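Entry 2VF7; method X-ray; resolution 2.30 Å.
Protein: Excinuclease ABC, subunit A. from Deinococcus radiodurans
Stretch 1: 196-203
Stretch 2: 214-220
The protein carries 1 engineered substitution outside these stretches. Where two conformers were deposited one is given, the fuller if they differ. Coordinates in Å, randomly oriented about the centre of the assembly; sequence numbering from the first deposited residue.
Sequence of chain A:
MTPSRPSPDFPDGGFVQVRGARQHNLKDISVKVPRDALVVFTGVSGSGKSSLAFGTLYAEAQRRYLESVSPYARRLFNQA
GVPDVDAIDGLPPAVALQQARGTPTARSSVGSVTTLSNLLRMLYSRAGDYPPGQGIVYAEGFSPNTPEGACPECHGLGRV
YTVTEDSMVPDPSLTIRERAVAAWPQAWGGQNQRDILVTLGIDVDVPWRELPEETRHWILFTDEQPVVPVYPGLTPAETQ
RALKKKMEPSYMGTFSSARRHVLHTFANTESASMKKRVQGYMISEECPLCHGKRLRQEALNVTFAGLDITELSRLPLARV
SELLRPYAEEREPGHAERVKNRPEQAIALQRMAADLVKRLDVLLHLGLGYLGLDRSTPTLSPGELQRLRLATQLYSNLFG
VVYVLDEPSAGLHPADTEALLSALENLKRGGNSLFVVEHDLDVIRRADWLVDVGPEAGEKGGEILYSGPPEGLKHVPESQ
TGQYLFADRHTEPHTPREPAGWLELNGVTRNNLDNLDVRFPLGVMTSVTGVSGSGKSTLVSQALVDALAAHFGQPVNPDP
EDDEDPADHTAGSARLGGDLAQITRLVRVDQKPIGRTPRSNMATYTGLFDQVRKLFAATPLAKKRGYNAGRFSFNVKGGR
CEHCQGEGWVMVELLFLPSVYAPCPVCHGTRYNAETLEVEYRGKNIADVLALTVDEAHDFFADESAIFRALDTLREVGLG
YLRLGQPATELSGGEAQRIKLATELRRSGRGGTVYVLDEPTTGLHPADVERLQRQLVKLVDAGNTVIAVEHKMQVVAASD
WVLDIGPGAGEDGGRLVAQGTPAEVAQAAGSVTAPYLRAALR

Stretch 1 (196-203) ILVTLGID
Stretch 2 214-220: ETRHWIL

This is a small, wholly apolar side-chain contact between the end of one helix with the loop that follows it and a later helix of the same chain, with no hydrogen bond across it. It buries 217 Å², both sides summed. Stretch 1 enters as helix, already under way at Ile196. Gly201 then leaves helical geometry with phi/psi 85/21, forming a Schellman motif; positive phi by itself favours glycine. Ile202 N bonds back to Leu197 O at 3.1 Å. The chain continues extended, with Ile202 at -90/147. Stretch 2 is helical throughout; Ile219 N donates to Thr215 O at 3.0 Å. This places Thr215, Trp218 and Ile219 on one side, all with CA-to-CB toward stretch 1.

In register, Leu197 CA lies 8.8 Å from Ile219 CA, and Ile202 CA lies 8.2 Å from Thr215 CA. The CA-to-CB bonds of Leu197, Leu200 and Ile202 point toward stretch 2; all three are mt. Leu197 CD1 meets Ile219 CD1 at 3.9 Å, while its CD2 sits at the Trp218 ring edge, 4.3 Å from CZ3. Trp218 has chi1 -167° (t) and chi2 85°. Its CH2 lies 3.9 Å from Leu200 CD1. Ile202 CG2 reaches both Thr215 CG2 (4.1 Å) and Ile219 CD1 (4.3 Å), so residues before and after the Schellman turn pack on the same methyl. Thr215 is m; Ile219 is mt.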

# COMPACT_ATOMS: atom_id res chain seq x y z
N ILE A 196 16.08 -33.36 -16.98
CA ILE A 196 17.39 -32.99 -16.46
C ILE A 196 18.20 -34.25 -16.19
O ILE A 196 19.36 -34.34 -16.62
CB ILE A 196 17.32 -32.04 -15.21
CG1 ILE A 196 16.82 -30.66 -15.62
CG2 ILE A 196 18.70 -31.92 -14.49
CD1 ILE A 196 16.43 -29.84 -14.49
N LEU A 197 17.60 -35.23 -15.51
CA LEU A 197 18.24 -36.53 -15.28
C LEU A 197 18.68 -37.29 -16.53
O LEU A 197 19.69 -37.98 -16.47
CB LEU A 197 17.38 -37.46 -14.39
CG LEU A 197 16.97 -37.01 -12.97
CD1 LEU A 197 16.24 -38.11 -12.22
CD2 LEU A 197 18.19 -36.51 -12.19
N VAL A 198 17.96 -37.19 -17.66
CA VAL A 198 18.39 -37.91 -18.88
C VAL A 198 19.63 -37.27 -19.50
O VAL A 198 20.50 -38.00 -20.03
CB VAL A 198 17.27 -38.17 -19.96
CG1 VAL A 198 15.93 -38.53 -19.30
CG2 VAL A 198 17.09 -37.00 -20.86
N THR A 199 19.74 -35.93 -19.41
CA THR A 199 20.95 -35.19 -19.81
C THR A 199 22.15 -35.65 -18.96
O THR A 199 23.26 -35.85 -19.45
CB THR A 199 20.73 -33.63 -19.69
OG1 THR A 199 19.88 -33.20 -20.74
CG2 THR A 199 22.02 -32.85 -19.79
N LEU A 200 21.90 -35.82 -17.67
CA LEU A 200 22.94 -36.25 -16.76
C LEU A 200 23.30 -37.73 -16.91
O LEU A 200 24.23 -38.18 -16.26
CB LEU A 200 22.54 -35.96 -15.32
CG LEU A 200 22.54 -34.53 -14.82
CD1 LEU A 200 22.11 -34.56 -13.37
CD2 LEU A 200 23.93 -33.91 -14.98
N GLY A 201 22.57 -38.47 -17.73
CA GLY A 201 22.91 -39.86 -18.07
C GLY A 201 22.41 -40.89 -17.07
O GLY A 201 22.94 -42.02 -16.98
N ILE A 202 21.40 -40.50 -16.30
CA ILE A 202 20.71 -41.41 -15.37
C ILE A 202 19.56 -42.06 -16.12
O ILE A 202 18.97 -41.44 -16.99
CB ILE A 202 20.23 -40.65 -14.10
CG1 ILE A 202 21.45 -40.27 -13.25
CG2 ILE A 202 19.18 -41.48 -13.29
CD1 ILE A 202 21.23 -39.10 -12.34
N ASP A 203 19.27 -43.32 -15.76
CA ASP A 203 18.25 -44.14 -16.40
C ASP A 203 16.84 -43.91 -15.82
O ASP A 203 16.50 -44.24 -14.68
CB ASP A 203 18.65 -45.63 -16.31
CG ASP A 203 17.89 -46.52 -17.30
OD1 ASP A 203 16.91 -46.08 -17.94
OD2 ASP A 203 18.31 -47.69 -17.42
N GLU A 214 23.44 -45.01 -4.34
CA GLU A 214 24.15 -43.75 -4.50
C GLU A 214 23.34 -42.73 -5.31
O GLU A 214 23.15 -41.59 -4.86
CB GLU A 214 25.44 -44.06 -5.25
CG GLU A 214 26.64 -43.25 -4.90
CD GLU A 214 27.77 -43.51 -5.88
OE1 GLU A 214 28.74 -44.23 -5.51
OE2 GLU A 214 27.65 -43.02 -7.03
N THR A 215 22.89 -43.15 -6.49
CA THR A 215 21.99 -42.37 -7.36
C THR A 215 20.64 -42.08 -6.66
O THR A 215 20.17 -40.94 -6.66
CB THR A 215 21.73 -43.14 -8.67
OG1 THR A 215 22.98 -43.42 -9.32
CG2 THR A 215 20.85 -42.36 -9.62
N ARG A 216 20.04 -43.10 -6.04
CA ARG A 216 18.75 -42.88 -5.39
C ARG A 216 18.86 -41.83 -4.28
O ARG A 216 18.04 -40.93 -4.20
CB ARG A 216 18.09 -44.18 -4.91
CG ARG A 216 17.94 -45.19 -6.07
CD ARG A 216 17.17 -46.45 -5.71
NE ARG A 216 17.26 -46.73 -4.29
CZ ARG A 216 18.05 -47.63 -3.76
NH1 ARG A 216 18.81 -48.39 -4.52
NH2 ARG A 216 18.06 -47.78 -2.45
N HIS A 217 19.92 -41.92 -3.48
CA HIS A 217 20.20 -40.92 -2.46
C HIS A 217 20.36 -39.51 -3.04
O HIS A 217 19.72 -38.57 -2.56
CB HIS A 217 21.45 -41.31 -1.67
CG HIS A 217 21.55 -40.62 -0.34
ND1 HIS A 217 22.40 -39.56 -0.12
CD2 HIS A 217 20.89 -40.83 0.82
CE1 HIS A 217 22.26 -39.15 1.13
NE2 HIS A 217 21.35 -39.90 1.72
N TRP A 218 21.21 -39.37 -4.05
CA TRP A 218 21.47 -38.07 -4.71
C TRP A 218 20.19 -37.39 -5.20
O TRP A 218 19.89 -36.26 -4.83
CB TRP A 218 22.42 -38.28 -5.89
CG TRP A 218 22.99 -37.02 -6.42
CD1 TRP A 218 24.09 -36.37 -5.97
CD2 TRP A 218 22.50 -36.25 -7.53
NE1 TRP A 218 24.32 -35.24 -6.71
CE2 TRP A 218 23.36 -35.14 -7.68
CE3 TRP A 218 21.42 -36.40 -8.41
CZ2 TRP A 218 23.17 -34.17 -8.66
CZ3 TRP A 218 21.23 -35.43 -9.40
CH2 TRP A 218 22.11 -34.33 -9.51
N ILE A 219 19.43 -38.11 -6.03
CA ILE A 219 18.16 -37.62 -6.57
C ILE A 219 17.24 -37.05 -5.49
O ILE A 219 16.65 -35.97 -5.65
CB ILE A 219 17.46 -38.76 -7.37
CG1 ILE A 219 18.32 -39.12 -8.58
CG2 ILE A 219 16.03 -38.37 -7.77
CD1 ILE A 219 17.84 -40.29 -9.37
N LEU A 220 17.14 -37.80 -4.39
CA LEU A 220 16.24 -37.50 -3.28
C LEU A 220 16.78 -36.46 -2.28
O LEU A 220 16.01 -35.65 -1.79
CB LEU A 220 15.90 -38.80 -2.55
CG LEU A 220 14.59 -39.56 -2.75
CD1 LEU A 220 13.94 -39.43 -4.14
CD2 LEU A 220 14.82 -41.03 -2.40